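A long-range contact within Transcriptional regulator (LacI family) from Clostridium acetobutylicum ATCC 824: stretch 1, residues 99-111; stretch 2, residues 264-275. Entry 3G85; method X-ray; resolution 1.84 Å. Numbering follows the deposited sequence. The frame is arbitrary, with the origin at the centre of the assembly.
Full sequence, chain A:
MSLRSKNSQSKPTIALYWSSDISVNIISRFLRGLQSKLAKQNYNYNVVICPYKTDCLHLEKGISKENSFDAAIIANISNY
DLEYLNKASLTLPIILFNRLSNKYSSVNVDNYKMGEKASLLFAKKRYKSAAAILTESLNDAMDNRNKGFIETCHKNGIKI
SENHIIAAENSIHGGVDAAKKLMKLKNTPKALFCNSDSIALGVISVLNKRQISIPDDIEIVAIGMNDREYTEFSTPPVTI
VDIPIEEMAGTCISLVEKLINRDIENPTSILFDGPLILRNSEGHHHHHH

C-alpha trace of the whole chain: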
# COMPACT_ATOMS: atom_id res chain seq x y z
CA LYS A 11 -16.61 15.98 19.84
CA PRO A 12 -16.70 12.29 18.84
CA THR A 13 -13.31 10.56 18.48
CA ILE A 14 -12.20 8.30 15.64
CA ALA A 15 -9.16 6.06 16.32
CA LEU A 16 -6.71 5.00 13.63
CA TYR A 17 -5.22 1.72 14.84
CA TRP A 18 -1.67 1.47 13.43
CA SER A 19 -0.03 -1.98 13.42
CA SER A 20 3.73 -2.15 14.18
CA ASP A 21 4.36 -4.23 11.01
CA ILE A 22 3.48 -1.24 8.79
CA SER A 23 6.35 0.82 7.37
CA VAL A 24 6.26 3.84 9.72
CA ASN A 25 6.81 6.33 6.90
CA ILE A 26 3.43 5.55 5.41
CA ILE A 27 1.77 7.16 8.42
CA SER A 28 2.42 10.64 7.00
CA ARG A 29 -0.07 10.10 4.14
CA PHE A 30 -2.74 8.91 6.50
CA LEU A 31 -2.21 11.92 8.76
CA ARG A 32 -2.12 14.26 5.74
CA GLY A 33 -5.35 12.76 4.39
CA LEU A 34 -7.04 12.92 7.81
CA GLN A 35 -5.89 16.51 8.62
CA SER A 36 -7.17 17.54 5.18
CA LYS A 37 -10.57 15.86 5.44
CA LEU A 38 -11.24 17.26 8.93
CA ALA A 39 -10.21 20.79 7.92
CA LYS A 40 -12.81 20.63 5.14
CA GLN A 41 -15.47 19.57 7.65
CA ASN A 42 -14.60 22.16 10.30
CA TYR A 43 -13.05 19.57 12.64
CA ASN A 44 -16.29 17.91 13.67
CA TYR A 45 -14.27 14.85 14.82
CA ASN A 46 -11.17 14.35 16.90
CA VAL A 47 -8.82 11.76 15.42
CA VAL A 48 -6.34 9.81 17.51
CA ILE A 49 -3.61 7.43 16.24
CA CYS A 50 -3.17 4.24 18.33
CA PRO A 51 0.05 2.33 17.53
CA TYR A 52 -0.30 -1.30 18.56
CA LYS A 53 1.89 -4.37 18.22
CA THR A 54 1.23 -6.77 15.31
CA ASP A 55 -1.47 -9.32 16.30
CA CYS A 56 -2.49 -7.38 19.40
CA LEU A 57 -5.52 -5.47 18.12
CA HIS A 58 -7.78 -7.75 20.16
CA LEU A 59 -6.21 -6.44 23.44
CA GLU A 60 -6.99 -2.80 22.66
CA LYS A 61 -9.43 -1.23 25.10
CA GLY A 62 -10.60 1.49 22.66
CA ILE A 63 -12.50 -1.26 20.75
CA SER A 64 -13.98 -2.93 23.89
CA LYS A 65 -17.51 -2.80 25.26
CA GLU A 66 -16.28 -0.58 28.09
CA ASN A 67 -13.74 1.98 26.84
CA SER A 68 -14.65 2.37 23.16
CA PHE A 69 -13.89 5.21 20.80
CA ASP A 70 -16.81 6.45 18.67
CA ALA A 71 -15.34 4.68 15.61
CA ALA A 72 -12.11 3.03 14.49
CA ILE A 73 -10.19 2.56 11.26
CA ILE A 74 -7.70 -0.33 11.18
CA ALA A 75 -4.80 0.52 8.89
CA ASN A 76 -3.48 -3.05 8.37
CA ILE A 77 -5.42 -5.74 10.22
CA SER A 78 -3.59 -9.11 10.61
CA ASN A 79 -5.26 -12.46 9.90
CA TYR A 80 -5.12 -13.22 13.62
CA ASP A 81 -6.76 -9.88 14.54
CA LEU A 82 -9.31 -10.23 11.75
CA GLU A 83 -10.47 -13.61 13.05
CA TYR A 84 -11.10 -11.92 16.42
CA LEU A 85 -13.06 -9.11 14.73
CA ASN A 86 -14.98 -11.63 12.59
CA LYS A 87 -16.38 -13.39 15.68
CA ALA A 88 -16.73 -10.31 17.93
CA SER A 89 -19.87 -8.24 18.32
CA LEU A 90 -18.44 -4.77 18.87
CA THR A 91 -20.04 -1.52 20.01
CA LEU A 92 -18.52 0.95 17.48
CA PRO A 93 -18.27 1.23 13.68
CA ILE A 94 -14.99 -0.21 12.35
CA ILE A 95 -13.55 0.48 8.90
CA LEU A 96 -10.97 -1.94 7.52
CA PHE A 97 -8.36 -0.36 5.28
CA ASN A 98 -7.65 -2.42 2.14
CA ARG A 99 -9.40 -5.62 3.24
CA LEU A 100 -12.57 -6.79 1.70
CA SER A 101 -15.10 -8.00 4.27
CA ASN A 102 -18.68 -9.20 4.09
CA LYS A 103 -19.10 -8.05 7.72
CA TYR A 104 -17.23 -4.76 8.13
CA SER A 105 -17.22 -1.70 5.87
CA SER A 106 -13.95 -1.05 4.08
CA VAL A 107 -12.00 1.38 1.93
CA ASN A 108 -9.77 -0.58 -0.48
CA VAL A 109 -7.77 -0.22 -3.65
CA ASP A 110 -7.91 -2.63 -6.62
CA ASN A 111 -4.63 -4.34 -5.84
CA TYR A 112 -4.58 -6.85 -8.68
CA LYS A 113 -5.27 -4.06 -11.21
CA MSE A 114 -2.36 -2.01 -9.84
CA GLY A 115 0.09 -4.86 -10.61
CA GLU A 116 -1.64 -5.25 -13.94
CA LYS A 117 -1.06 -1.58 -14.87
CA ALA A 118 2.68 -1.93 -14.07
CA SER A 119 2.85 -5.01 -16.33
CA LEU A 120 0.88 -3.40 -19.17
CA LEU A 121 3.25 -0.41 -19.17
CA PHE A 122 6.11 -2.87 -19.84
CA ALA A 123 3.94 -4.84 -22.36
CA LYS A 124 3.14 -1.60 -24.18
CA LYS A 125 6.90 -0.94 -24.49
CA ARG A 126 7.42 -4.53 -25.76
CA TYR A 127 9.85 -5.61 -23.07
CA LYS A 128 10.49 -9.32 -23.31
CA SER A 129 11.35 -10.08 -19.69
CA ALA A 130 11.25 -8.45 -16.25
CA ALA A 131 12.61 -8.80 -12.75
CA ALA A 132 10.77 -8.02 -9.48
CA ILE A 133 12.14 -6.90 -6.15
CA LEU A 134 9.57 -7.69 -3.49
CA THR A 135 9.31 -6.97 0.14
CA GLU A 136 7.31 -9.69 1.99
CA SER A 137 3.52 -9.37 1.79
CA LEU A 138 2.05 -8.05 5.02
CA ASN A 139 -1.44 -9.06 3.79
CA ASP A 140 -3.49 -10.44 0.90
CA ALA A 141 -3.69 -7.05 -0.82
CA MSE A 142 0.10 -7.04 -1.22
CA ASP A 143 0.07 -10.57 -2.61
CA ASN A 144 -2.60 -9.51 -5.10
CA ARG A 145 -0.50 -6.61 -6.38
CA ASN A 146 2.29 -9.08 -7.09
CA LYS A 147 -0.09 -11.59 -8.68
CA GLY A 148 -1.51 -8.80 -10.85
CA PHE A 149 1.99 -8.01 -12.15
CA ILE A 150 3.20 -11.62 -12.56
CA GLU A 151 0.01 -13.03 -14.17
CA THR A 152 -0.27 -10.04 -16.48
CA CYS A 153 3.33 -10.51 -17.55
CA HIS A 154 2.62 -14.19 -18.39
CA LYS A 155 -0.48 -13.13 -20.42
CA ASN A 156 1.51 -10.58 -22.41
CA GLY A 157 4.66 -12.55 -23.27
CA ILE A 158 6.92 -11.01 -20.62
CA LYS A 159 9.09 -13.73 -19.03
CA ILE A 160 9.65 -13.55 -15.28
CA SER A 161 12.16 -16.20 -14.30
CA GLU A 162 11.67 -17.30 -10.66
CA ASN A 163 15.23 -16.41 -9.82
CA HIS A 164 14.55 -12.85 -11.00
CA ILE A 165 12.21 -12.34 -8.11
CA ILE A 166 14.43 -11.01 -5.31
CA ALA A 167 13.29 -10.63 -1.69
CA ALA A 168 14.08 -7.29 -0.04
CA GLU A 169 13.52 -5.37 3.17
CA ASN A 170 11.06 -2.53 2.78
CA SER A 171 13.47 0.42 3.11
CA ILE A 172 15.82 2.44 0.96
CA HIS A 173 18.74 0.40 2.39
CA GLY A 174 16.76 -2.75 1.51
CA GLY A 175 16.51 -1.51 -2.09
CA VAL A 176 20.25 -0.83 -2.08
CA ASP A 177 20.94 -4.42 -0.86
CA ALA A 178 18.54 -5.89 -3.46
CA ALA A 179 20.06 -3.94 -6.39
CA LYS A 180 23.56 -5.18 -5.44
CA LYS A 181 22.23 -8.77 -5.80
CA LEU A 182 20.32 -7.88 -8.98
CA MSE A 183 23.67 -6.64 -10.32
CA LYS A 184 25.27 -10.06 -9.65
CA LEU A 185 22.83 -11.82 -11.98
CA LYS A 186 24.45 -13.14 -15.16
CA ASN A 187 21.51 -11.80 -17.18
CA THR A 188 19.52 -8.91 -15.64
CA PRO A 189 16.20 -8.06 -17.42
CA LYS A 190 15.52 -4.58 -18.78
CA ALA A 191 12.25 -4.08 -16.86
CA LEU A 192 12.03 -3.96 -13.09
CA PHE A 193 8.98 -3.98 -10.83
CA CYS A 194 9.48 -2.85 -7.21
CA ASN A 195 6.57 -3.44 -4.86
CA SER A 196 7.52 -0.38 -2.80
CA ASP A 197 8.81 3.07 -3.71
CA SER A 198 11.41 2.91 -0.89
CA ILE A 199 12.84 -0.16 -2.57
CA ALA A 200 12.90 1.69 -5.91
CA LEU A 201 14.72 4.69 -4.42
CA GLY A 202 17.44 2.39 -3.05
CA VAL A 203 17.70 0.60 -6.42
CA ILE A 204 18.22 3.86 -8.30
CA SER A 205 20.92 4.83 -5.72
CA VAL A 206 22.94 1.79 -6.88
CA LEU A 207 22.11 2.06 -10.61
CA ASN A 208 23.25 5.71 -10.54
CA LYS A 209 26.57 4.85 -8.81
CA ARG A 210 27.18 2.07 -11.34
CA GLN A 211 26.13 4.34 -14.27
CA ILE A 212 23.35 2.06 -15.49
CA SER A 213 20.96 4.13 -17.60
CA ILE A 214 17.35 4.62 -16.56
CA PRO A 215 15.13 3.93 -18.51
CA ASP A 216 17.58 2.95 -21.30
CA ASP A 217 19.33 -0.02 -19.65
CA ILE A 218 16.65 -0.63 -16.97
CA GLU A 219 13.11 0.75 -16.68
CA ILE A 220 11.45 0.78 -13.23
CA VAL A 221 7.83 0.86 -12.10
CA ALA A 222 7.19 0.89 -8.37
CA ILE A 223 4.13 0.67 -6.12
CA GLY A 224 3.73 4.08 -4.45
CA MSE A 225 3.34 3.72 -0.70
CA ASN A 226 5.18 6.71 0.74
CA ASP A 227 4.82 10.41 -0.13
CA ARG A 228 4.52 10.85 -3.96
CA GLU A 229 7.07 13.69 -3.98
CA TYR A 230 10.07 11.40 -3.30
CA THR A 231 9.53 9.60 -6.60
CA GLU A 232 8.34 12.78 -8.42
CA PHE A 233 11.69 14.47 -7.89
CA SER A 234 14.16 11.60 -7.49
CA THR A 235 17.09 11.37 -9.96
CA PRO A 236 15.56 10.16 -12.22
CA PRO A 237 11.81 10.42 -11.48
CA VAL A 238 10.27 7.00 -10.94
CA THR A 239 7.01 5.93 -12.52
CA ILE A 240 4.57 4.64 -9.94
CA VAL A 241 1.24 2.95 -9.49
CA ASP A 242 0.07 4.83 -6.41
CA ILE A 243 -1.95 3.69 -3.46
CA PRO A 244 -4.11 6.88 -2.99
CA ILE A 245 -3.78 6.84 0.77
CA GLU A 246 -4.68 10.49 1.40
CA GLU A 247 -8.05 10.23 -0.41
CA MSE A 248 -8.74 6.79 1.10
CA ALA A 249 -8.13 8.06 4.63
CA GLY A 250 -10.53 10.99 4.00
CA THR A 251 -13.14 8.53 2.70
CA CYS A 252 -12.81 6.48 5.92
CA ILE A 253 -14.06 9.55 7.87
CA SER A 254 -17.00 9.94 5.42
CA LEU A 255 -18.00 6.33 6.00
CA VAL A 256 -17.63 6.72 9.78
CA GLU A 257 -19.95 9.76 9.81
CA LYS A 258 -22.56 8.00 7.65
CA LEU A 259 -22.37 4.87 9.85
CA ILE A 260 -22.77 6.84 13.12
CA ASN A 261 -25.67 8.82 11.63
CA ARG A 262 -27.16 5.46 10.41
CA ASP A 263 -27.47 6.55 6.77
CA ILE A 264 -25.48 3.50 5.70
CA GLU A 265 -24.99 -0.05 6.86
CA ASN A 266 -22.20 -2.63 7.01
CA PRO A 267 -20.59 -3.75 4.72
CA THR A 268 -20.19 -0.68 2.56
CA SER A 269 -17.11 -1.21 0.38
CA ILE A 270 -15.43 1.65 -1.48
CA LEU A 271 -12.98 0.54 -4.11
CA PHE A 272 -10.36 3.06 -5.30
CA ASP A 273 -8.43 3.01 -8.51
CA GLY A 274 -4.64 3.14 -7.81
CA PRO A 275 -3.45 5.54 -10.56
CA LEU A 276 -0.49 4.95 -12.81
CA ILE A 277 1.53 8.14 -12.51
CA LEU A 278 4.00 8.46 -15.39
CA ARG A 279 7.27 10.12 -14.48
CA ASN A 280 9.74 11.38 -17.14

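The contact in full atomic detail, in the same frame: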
# COMPACT_ATOMS: atom_id res chain seq x y z
N ARG A 99 -9.02 -4.24 3.01
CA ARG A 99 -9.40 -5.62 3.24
C ARG A 99 -10.83 -5.70 2.89
O ARG A 99 -11.64 -5.05 3.55
CB ARG A 99 -9.40 -5.96 4.72
CG ARG A 99 -8.16 -5.97 5.32
CD ARG A 99 -7.43 -7.30 5.10
NE ARG A 99 -6.23 -7.18 5.91
CZ ARG A 99 -5.25 -6.32 5.67
NH1 ARG A 99 -5.29 -5.52 4.59
NH2 ARG A 99 -4.21 -6.26 6.49
N LEU A 100 -11.18 -6.52 1.91
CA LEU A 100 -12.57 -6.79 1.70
C LEU A 100 -13.17 -7.63 2.85
O LEU A 100 -12.51 -8.46 3.46
CB LEU A 100 -12.86 -7.36 0.31
CG LEU A 100 -14.35 -7.32 -0.12
CD1 LEU A 100 -15.05 -5.95 0.16
CD2 LEU A 100 -14.56 -7.78 -1.57
N SER A 101 -14.42 -7.34 3.19
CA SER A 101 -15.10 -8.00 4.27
C SER A 101 -16.59 -8.09 3.91
O SER A 101 -17.13 -7.19 3.28
CB SER A 101 -14.92 -7.24 5.56
OG SER A 101 -15.62 -7.86 6.64
N ASN A 102 -17.24 -9.18 4.29
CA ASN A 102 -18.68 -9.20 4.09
C ASN A 102 -19.33 -8.89 5.44
O ASN A 102 -20.53 -9.04 5.59
CB ASN A 102 -19.13 -10.54 3.46
CG ASN A 102 -18.77 -11.74 4.30
OD1 ASN A 102 -18.41 -11.61 5.47
ND2 ASN A 102 -18.89 -12.93 3.70
N LYS A 103 -18.53 -8.44 6.42
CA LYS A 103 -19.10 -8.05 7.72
C LYS A 103 -18.88 -6.56 8.04
O LYS A 103 -19.78 -5.85 8.52
CB LYS A 103 -18.52 -8.92 8.84
CG LYS A 103 -19.03 -8.54 10.24
CD LYS A 103 -18.49 -9.49 11.29
CE LYS A 103 -19.07 -9.12 12.66
NZ LYS A 103 -18.56 -10.03 13.73
N TYR A 104 -17.64 -6.12 7.85
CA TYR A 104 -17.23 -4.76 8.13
C TYR A 104 -17.15 -3.95 6.84
O TYR A 104 -16.79 -4.48 5.79
CB TYR A 104 -15.84 -4.76 8.82
CG TYR A 104 -15.88 -5.39 10.20
CD1 TYR A 104 -16.32 -4.67 11.30
CD2 TYR A 104 -15.50 -6.73 10.39
CE1 TYR A 104 -16.36 -5.25 12.57
CE2 TYR A 104 -15.56 -7.33 11.65
CZ TYR A 104 -15.98 -6.57 12.73
OH TYR A 104 -16.06 -7.11 14.00
N SER A 105 -17.46 -2.66 6.95
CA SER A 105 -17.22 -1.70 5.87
C SER A 105 -15.71 -1.51 5.66
O SER A 105 -14.85 -1.75 6.57
CB SER A 105 -17.93 -0.37 6.18
OG SER A 105 -19.37 -0.55 6.31
N SER A 106 -15.35 -1.11 4.45
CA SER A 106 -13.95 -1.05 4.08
C SER A 106 -13.71 -0.00 3.02
O SER A 106 -14.61 0.35 2.24
CB SER A 106 -13.43 -2.43 3.61
OG SER A 106 -14.13 -2.87 2.43
N VAL A 107 -12.47 0.52 3.01
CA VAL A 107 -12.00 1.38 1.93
C VAL A 107 -10.73 0.70 1.37
O VAL A 107 -9.74 0.50 2.11
CB VAL A 107 -11.71 2.84 2.46
CG1 VAL A 107 -11.12 3.73 1.41
CG2 VAL A 107 -13.00 3.52 2.97
N ASN A 108 -10.78 0.30 0.11
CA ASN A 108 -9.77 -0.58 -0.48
C ASN A 108 -9.29 -0.03 -1.80
O ASN A 108 -9.85 0.93 -2.31
CB ASN A 108 -10.32 -1.99 -0.74
CG ASN A 108 -11.06 -2.60 0.46
OD1 ASN A 108 -12.07 -3.27 0.28
ND2 ASN A 108 -10.58 -2.37 1.65
N VAL A 109 -8.21 -0.61 -2.33
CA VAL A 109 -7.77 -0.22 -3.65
C VAL A 109 -7.78 -1.49 -4.49
O VAL A 109 -7.70 -2.60 -3.96
CB VAL A 109 -6.39 0.53 -3.61
CG1 VAL A 109 -5.28 -0.45 -3.17
CG2 VAL A 109 -6.07 1.23 -4.96
N ASP A 110 -7.93 -1.38 -5.81
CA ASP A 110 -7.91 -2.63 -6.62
C ASP A 110 -6.48 -3.09 -6.87
O ASP A 110 -5.83 -2.67 -7.82
CB ASP A 110 -8.67 -2.50 -7.93
CG ASP A 110 -8.98 -3.90 -8.55
OD1 ASP A 110 -8.18 -4.85 -8.39
OD2 ASP A 110 -10.04 -4.05 -9.19
N ASN A 111 -6.02 -3.93 -5.96
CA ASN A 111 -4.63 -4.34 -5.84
C ASN A 111 -4.16 -5.09 -7.06
O ASN A 111 -3.16 -4.76 -7.63
CB ASN A 111 -4.47 -5.18 -4.56
CG ASN A 111 -4.70 -4.35 -3.32
OD1 ASN A 111 -3.89 -3.48 -3.01
ND2 ASN A 111 -5.82 -4.59 -2.63
N ILE A 264 -25.94 4.70 6.37
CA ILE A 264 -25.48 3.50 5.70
C ILE A 264 -25.28 2.35 6.69
O ILE A 264 -25.26 2.56 7.89
CB ILE A 264 -24.19 3.75 4.84
CG1 ILE A 264 -22.98 4.09 5.74
CG2 ILE A 264 -24.43 4.83 3.75
CD1 ILE A 264 -21.64 4.15 4.93
N GLU A 265 -25.07 1.18 6.13
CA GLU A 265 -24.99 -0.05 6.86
C GLU A 265 -23.74 -0.83 6.45
O GLU A 265 -23.09 -0.57 5.42
CB GLU A 265 -26.31 -0.84 6.59
CG GLU A 265 -26.50 -2.15 7.25
CD GLU A 265 -26.31 -2.09 8.77
OE1 GLU A 265 -27.31 -1.98 9.49
OE2 GLU A 265 -25.15 -2.16 9.23
N ASN A 266 -23.36 -1.81 7.28
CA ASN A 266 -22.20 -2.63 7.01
C ASN A 266 -22.59 -3.91 6.30
O ASN A 266 -23.61 -4.50 6.66
CB ASN A 266 -21.52 -2.98 8.34
CG ASN A 266 -21.06 -1.77 9.08
OD1 ASN A 266 -20.24 -0.97 8.58
ND2 ASN A 266 -21.59 -1.59 10.27
N PRO A 267 -21.80 -4.36 5.30
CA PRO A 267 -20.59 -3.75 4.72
C PRO A 267 -20.85 -2.80 3.55
O PRO A 267 -21.54 -3.15 2.59
CB PRO A 267 -19.81 -4.97 4.23
CG PRO A 267 -20.89 -5.93 3.75
CD PRO A 267 -22.10 -5.66 4.65
N THR A 268 -20.34 -1.58 3.67
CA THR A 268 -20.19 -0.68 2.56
C THR A 268 -18.71 -0.73 2.14
O THR A 268 -17.81 -0.64 2.99
CB THR A 268 -20.65 0.74 2.98
OG1 THR A 268 -22.09 0.74 3.08
CG2 THR A 268 -20.18 1.79 1.96
N SER A 269 -18.46 -0.90 0.85
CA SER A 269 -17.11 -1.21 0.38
C SER A 269 -16.81 -0.24 -0.75
O SER A 269 -17.42 -0.32 -1.82
CB SER A 269 -17.03 -2.66 -0.12
OG SER A 269 -17.56 -3.53 0.89
N ILE A 270 -15.91 0.70 -0.48
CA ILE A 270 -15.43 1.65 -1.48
C ILE A 270 -14.14 1.11 -2.09
O ILE A 270 -13.18 0.79 -1.36
CB ILE A 270 -15.15 3.05 -0.90
CG1 ILE A 270 -16.32 3.54 -0.03
CG2 ILE A 270 -14.85 4.05 -2.03
CD1 ILE A 270 -17.71 3.34 -0.67
N LEU A 271 -14.12 1.04 -3.41
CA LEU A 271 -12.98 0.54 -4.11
C LEU A 271 -12.32 1.65 -4.94
O LEU A 271 -12.92 2.15 -5.88
CB LEU A 271 -13.40 -0.64 -5.00
CG LEU A 271 -12.26 -1.44 -5.62
CD1 LEU A 271 -11.27 -2.09 -4.57
CD2 LEU A 271 -12.80 -2.51 -6.59
N PHE A 272 -11.09 2.03 -4.57
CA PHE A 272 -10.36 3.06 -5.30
C PHE A 272 -9.60 2.49 -6.45
O PHE A 272 -9.21 1.30 -6.44
CB PHE A 272 -9.35 3.80 -4.40
CG PHE A 272 -9.97 4.86 -3.55
CD1 PHE A 272 -9.72 6.21 -3.81
CD2 PHE A 272 -10.86 4.51 -2.51
CE1 PHE A 272 -10.31 7.20 -3.03
CE2 PHE A 272 -11.45 5.49 -1.73
CZ PHE A 272 -11.18 6.82 -1.99
N ASP A 273 -9.34 3.35 -7.43
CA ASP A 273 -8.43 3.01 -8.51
C ASP A 273 -7.04 3.49 -8.07
O ASP A 273 -6.91 4.64 -7.66
CB ASP A 273 -8.81 3.76 -9.79
CG ASP A 273 -7.75 3.58 -10.91
OD1 ASP A 273 -7.67 2.48 -11.47
OD2 ASP A 273 -6.97 4.53 -11.19
N GLY A 274 -6.01 2.64 -8.13
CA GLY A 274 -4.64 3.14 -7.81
C GLY A 274 -4.02 3.68 -9.10
O GLY A 274 -3.81 2.89 -10.01
N PRO A 275 -3.82 5.01 -9.22
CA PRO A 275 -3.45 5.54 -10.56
C PRO A 275 -2.02 5.23 -10.97
O PRO A 275 -1.09 5.29 -10.14
CB PRO A 275 -3.55 7.06 -10.39
CG PRO A 275 -3.24 7.28 -8.94
CD PRO A 275 -3.92 6.08 -8.22
O HOH W 1 -16.25 -4.35 3.15
O HOH W 2 -17.89 -1.75 9.73
O HOH W 3 -6.37 -0.04 -9.07

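What joins two stretches whose touching residues are at least 160 positions apart in sequence? The strand that ends at Val109 and the strand 269-272 lie side by side as parallel neighbours, and a ladder of backbone hydrogen bonds runs between them. Ser106 N donates to Thr268 O (2.9 Å), and Ile270 N returns a bond to Ser106 O (3.0 Å). The pattern then repeats two residues on: Asn108 N to Ile270 O at 2.9 Å, Phe272 N to Asn108 O at 2.8 Å, and finally Asp110 N to Phe272 O at 3.0 Å. In this parallel register Ser106 and Asn108 use both their N and O atoms toward the partner, whereas Val107 and Val109 leave theirs unused across this interface.

How is the start of the ladder fastened? Here a side chain takes over from the backbone. The hydroxyl of Ser105, chi1 in the m well, accepts from Thr268 N (Ser105 OG to Thr268 N, 3.0 Å, nearly linear) and donates to the amide oxygen of Asn266, with a very short 2.5 Å between Ser105 OG and Asn266 OD1. A small hydroxyl that can give and accept at once suits this buried position. Asn266 points toward the first stretch, and the cis peptide bond before Pro267 follows it directly. The ring of Pro267 packs on backbone oxygens, with its CB 3.4 Å from Tyr104 O and its CG 3.6 Å from Asn102 O.

Where does water complete the contact? One molecule gathers four partners: it donates to Ser101 O (3.0 Å) and Tyr104 O (2.7 Å) and accepts from Ser106 OG and Ser269 OG (2.7 Å each), so the paired serines share it on their face of the sheet. At the far end another water accepts from Gly274 N at 2.9 Å and donates to Asp110 O at 3.0 Å, extending the link beyond the last direct backbone bond.

What packs around this polar frame? The contact buries 751 Å² in all, counting both sides. On one face Val107, Val109, Ile270 and Phe272 form an apolar patch: Val107 CG1 lies 3.6 Å from Phe272 CE2, and Val109 CG2 lies 4.2 Å from Phe272 CB. Gly274 fits close beside this patch, its N 3.5 Å from Val109 CG2; an ideal CB there would sit a tight 3.3 Å from that methyl. On the other face, with Ser106, Asn108 and Ser269, Leu271 turns its end back to the first strand, bringing CD1 to 3.5 Å from Val109 C and 3.9 Å from Asn108 CB.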